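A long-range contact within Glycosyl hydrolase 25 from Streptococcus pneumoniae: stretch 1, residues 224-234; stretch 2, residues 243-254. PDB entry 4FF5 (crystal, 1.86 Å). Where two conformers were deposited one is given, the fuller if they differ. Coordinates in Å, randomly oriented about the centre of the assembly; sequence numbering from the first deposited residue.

Stretch 1 (224-234) LDYDIHQYTSK
Stretch 2, residues 243-254: DLDINVISPLKN

The two stretches pair as antiparallel β-strands, the first beginning at I228 and the second running to I249, whose N-to-C directions make an angle of 148° and whose axes approach to 4.6 Å. The second strand is extended throughout (V248 phi/psi -137/146°); the first is extended from I228 (-149/144°) to Q230, and Y231 departs at -97/-15° before T232 is extended again (-159/154°).

Backbone hydrogen bonds fix the register. H229 and V248 form a reciprocal pair, H229 N to V248 O at 2.9 Å and V248 N to H229 O at 3.0 Å, flanked by the non-hydrogen-bonded pairs I228-I249 and Q230-N247. S250 N extends the ladder to D227 O (3.0 Å). Beyond Q230 a β-bulge shifts the register by one: I246 O accepts from Y231 N (2.9 Å), while I246 N donates to T232 O (3.1 Å), so I246 faces two consecutive residues. CA-H...O contacts supplement the ladder, the shortest from N247 CA to H229 O (3.1 Å).

Apolar packing centres on Y231 (chi1 70°, p). Its ring receives an off-centre CH-pi contact from I246 CB, 4.2 Å from the centroid, and its CD2 lies 4.2 Å from V248 CG1. I228, Q230, N247 and I249 share one face of the sheet, with I228 CD1 4.4 Å from I249 CD1; H229, T232, I246 and V248 occupy the other.

Charge pairing closes the far end. A type I turn from S250 to K253, closed by K253 N to S250 O (3.0 Å), ends at K253, whose side chain (chi1 and chi2 m, chi3 and chi4 t) brings NZ to D225 OD2 in a salt bridge (3.0 Å) and to D227 OD1 in a long one (3.8 Å). One water also links D227 OD1 (2.9 Å) to K253 NZ (3.2 Å).

Another water joins Y226 OH (2.6 Å) to S250 OG (2.9 Å), while Y226 CE1 packs 3.5 Å from S250 CB.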

# COMPACT_ATOMS: atom_id res chain seq x y z
N LEU A 224 -3.84 -0.60 -19.08
CA LEU A 224 -2.56 -0.93 -18.44
C LEU A 224 -2.79 -2.17 -17.56
O LEU A 224 -3.83 -2.24 -16.92
CB LEU A 224 -2.06 0.25 -17.59
CG LEU A 224 -0.76 0.06 -16.79
CD1 LEU A 224 0.44 -0.02 -17.73
CD2 LEU A 224 -0.56 1.18 -15.78
N ASP A 225 -1.84 -3.12 -17.52
CA ASP A 225 -2.01 -4.37 -16.74
C ASP A 225 -1.70 -4.29 -15.23
O ASP A 225 -0.65 -4.76 -14.74
CB ASP A 225 -1.22 -5.53 -17.36
CG ASP A 225 0.25 -5.45 -17.05
OD1 ASP A 225 0.84 -4.37 -17.24
OD2 ASP A 225 0.82 -6.48 -16.61
N TYR A 226 -2.62 -3.75 -14.47
CA TYR A 226 -2.43 -3.60 -13.03
C TYR A 226 -2.69 -4.92 -12.26
O TYR A 226 -3.46 -5.78 -12.71
CB TYR A 226 -3.32 -2.45 -12.54
CG TYR A 226 -4.79 -2.72 -12.82
CD1 TYR A 226 -5.59 -3.35 -11.87
CD2 TYR A 226 -5.37 -2.34 -14.04
CE1 TYR A 226 -6.92 -3.63 -12.13
CE2 TYR A 226 -6.70 -2.63 -14.32
CZ TYR A 226 -7.47 -3.27 -13.36
OH TYR A 226 -8.80 -3.51 -13.61
N ASP A 227 -2.07 -5.06 -11.09
CA ASP A 227 -2.19 -6.27 -10.28
C ASP A 227 -3.28 -6.17 -9.22
O ASP A 227 -3.84 -7.18 -8.79
CB ASP A 227 -0.86 -6.53 -9.56
CG ASP A 227 0.20 -7.08 -10.47
OD1 ASP A 227 -0.13 -7.63 -11.54
OD2 ASP A 227 1.39 -6.99 -10.09
N ILE A 228 -3.56 -4.96 -8.77
CA ILE A 228 -4.42 -4.81 -7.59
C ILE A 228 -5.21 -3.49 -7.70
O ILE A 228 -4.72 -2.50 -8.23
CB ILE A 228 -3.58 -4.96 -6.28
CG1 ILE A 228 -4.45 -4.82 -5.02
CG2 ILE A 228 -2.34 -4.07 -6.30
CD1 ILE A 228 -3.81 -5.39 -3.76
N HIS A 229 -6.45 -3.55 -7.23
CA HIS A 229 -7.45 -2.50 -7.41
C HIS A 229 -8.00 -2.07 -6.08
O HIS A 229 -8.58 -2.87 -5.32
CB HIS A 229 -8.54 -3.04 -8.35
CG HIS A 229 -9.82 -2.22 -8.38
ND1 HIS A 229 -11.01 -2.79 -8.64
CD2 HIS A 229 -10.05 -0.85 -8.21
CE1 HIS A 229 -11.97 -1.84 -8.61
NE2 HIS A 229 -11.38 -0.65 -8.35
N GLN A 230 -7.82 -0.80 -5.76
CA GLN A 230 -8.42 -0.24 -4.57
C GLN A 230 -9.85 0.18 -4.89
O GLN A 230 -10.06 1.18 -5.58
CB GLN A 230 -7.63 0.96 -4.10
CG GLN A 230 -7.98 1.35 -2.66
CD GLN A 230 -7.25 2.60 -2.25
OE1 GLN A 230 -7.49 3.69 -2.82
NE2 GLN A 230 -6.38 2.48 -1.23
N TYR A 231 -10.84 -0.58 -4.41
CA TYR A 231 -12.20 -0.37 -4.93
C TYR A 231 -13.14 0.52 -4.11
O TYR A 231 -14.19 0.93 -4.60
CB TYR A 231 -12.88 -1.70 -5.31
CG TYR A 231 -13.27 -2.63 -4.16
CD1 TYR A 231 -14.43 -2.42 -3.41
CD2 TYR A 231 -12.49 -3.76 -3.86
CE1 TYR A 231 -14.80 -3.28 -2.38
CE2 TYR A 231 -12.86 -4.64 -2.84
CZ TYR A 231 -14.01 -4.40 -2.12
OH TYR A 231 -14.36 -5.29 -1.12
N THR A 232 -12.78 0.79 -2.85
CA THR A 232 -13.57 1.67 -1.99
C THR A 232 -12.71 2.21 -0.85
O THR A 232 -11.70 1.59 -0.49
CB THR A 232 -14.84 0.95 -1.43
OG1 THR A 232 -15.67 1.89 -0.77
CG2 THR A 232 -14.47 -0.18 -0.47
N SER A 233 -13.09 3.37 -0.32
CA SER A 233 -12.51 3.88 0.93
C SER A 233 -13.49 3.71 2.09
O SER A 233 -13.23 4.17 3.21
CB SER A 233 -12.12 5.36 0.77
OG SER A 233 -13.25 6.22 0.68
N LYS A 234 -14.62 3.06 1.83
CA LYS A 234 -15.71 2.98 2.81
C LYS A 234 -16.15 1.56 3.08
O LYS A 234 -17.32 1.28 3.33
CB LYS A 234 -16.87 3.89 2.39
CG LYS A 234 -16.36 5.29 2.09
CD LYS A 234 -17.41 6.37 2.14
CE LYS A 234 -16.71 7.71 2.30
NZ LYS A 234 -17.62 8.87 2.07
N ASP A 243 -14.60 3.05 8.64
CA ASP A 243 -14.32 2.90 7.20
C ASP A 243 -12.94 2.34 6.91
O ASP A 243 -11.95 2.75 7.54
CB ASP A 243 -14.47 4.26 6.50
CG ASP A 243 -15.90 4.68 6.33
OD1 ASP A 243 -16.80 3.87 6.57
OD2 ASP A 243 -16.14 5.84 5.95
N LEU A 244 -12.86 1.41 5.95
CA LEU A 244 -11.58 0.85 5.52
C LEU A 244 -11.42 0.88 4.01
O LEU A 244 -12.37 0.61 3.25
CB LEU A 244 -11.44 -0.61 5.97
CG LEU A 244 -11.04 -0.92 7.41
CD1 LEU A 244 -11.13 -2.42 7.66
CD2 LEU A 244 -9.63 -0.38 7.67
N ASP A 245 -10.20 1.18 3.58
CA ASP A 245 -9.83 0.99 2.19
C ASP A 245 -9.77 -0.50 1.91
O ASP A 245 -9.00 -1.22 2.58
CB ASP A 245 -8.43 1.55 1.91
CG ASP A 245 -8.36 3.07 1.94
OD1 ASP A 245 -7.22 3.61 1.93
OD2 ASP A 245 -9.41 3.75 1.97
N ILE A 246 -10.49 -0.96 0.88
CA ILE A 246 -10.47 -2.37 0.50
C ILE A 246 -9.99 -2.52 -0.93
O ILE A 246 -10.31 -1.70 -1.81
CB ILE A 246 -11.84 -3.09 0.63
CG1 ILE A 246 -12.57 -2.68 1.91
CG2 ILE A 246 -11.64 -4.60 0.53
CD1 ILE A 246 -11.85 -3.04 3.19
N ASN A 247 -9.21 -3.58 -1.12
CA ASN A 247 -8.54 -3.88 -2.36
C ASN A 247 -8.83 -5.31 -2.79
O ASN A 247 -9.10 -6.20 -1.95
CB ASN A 247 -7.02 -3.72 -2.17
CG ASN A 247 -6.65 -2.36 -1.62
OD1 ASN A 247 -6.51 -1.40 -2.37
ND2 ASN A 247 -6.53 -2.26 -0.30
N VAL A 248 -8.74 -5.56 -4.08
CA VAL A 248 -8.80 -6.93 -4.58
C VAL A 248 -7.72 -7.12 -5.67
O VAL A 248 -7.38 -6.18 -6.37
CB VAL A 248 -10.23 -7.27 -5.08
CG1 VAL A 248 -10.56 -6.49 -6.35
CG2 VAL A 248 -10.40 -8.76 -5.30
N ILE A 249 -7.14 -8.32 -5.75
CA ILE A 249 -6.33 -8.70 -6.92
C ILE A 249 -7.22 -8.54 -8.19
O ILE A 249 -8.39 -8.93 -8.20
CB ILE A 249 -5.82 -10.16 -6.80
CG1 ILE A 249 -4.86 -10.36 -5.59
CG2 ILE A 249 -5.17 -10.64 -8.10
CD1 ILE A 249 -3.70 -9.40 -5.52
N SER A 250 -6.67 -7.95 -9.25
CA SER A 250 -7.46 -7.75 -10.47
C SER A 250 -7.95 -9.09 -11.05
O SER A 250 -7.16 -10.02 -11.15
CB SER A 250 -6.63 -7.02 -11.53
OG SER A 250 -7.24 -7.15 -12.80
N PRO A 251 -9.26 -9.21 -11.39
CA PRO A 251 -9.74 -10.43 -12.04
C PRO A 251 -9.11 -10.68 -13.41
O PRO A 251 -9.32 -11.75 -13.99
CB PRO A 251 -11.25 -10.17 -12.20
CG PRO A 251 -11.57 -9.24 -11.07
CD PRO A 251 -10.38 -8.30 -11.06
N LEU A 252 -8.31 -9.74 -13.90
CA LEU A 252 -7.59 -9.93 -15.16
C LEU A 252 -6.29 -10.71 -15.00
O LEU A 252 -5.62 -11.02 -15.98
CB LEU A 252 -7.32 -8.59 -15.84
CG LEU A 252 -8.58 -7.84 -16.26
CD1 LEU A 252 -8.32 -6.35 -16.36
CD2 LEU A 252 -9.13 -8.40 -17.57
N LYS A 253 -5.93 -11.01 -13.75
CA LYS A 253 -4.70 -11.73 -13.45
C LYS A 253 -5.07 -13.10 -12.89
O LYS A 253 -6.21 -13.31 -12.49
CB LYS A 253 -3.86 -10.94 -12.42
CG LYS A 253 -3.31 -9.61 -12.92
CD LYS A 253 -2.15 -9.83 -13.87
CE LYS A 253 -1.65 -8.54 -14.48
NZ LYS A 253 -0.35 -8.78 -15.15
N ASN A 254 -4.12 -14.04 -12.86
CA ASN A 254 -4.32 -15.27 -12.08
C ASN A 254 -4.25 -14.90 -10.60
O ASN A 254 -3.22 -14.41 -10.13
CB ASN A 254 -3.27 -16.32 -12.40
CG ASN A 254 -3.38 -17.54 -11.50
OD1 ASN A 254 -2.89 -17.55 -10.37
ND2 ASN A 254 -4.02 -18.59 -12.00
O HOH W 1 -5.01 -6.00 -15.00
O HOH W 2 -9.59 -5.52 -12.18
O HOH W 3 1.50 -9.70 -12.69
O HOH W 4 -11.20 4.64 4.65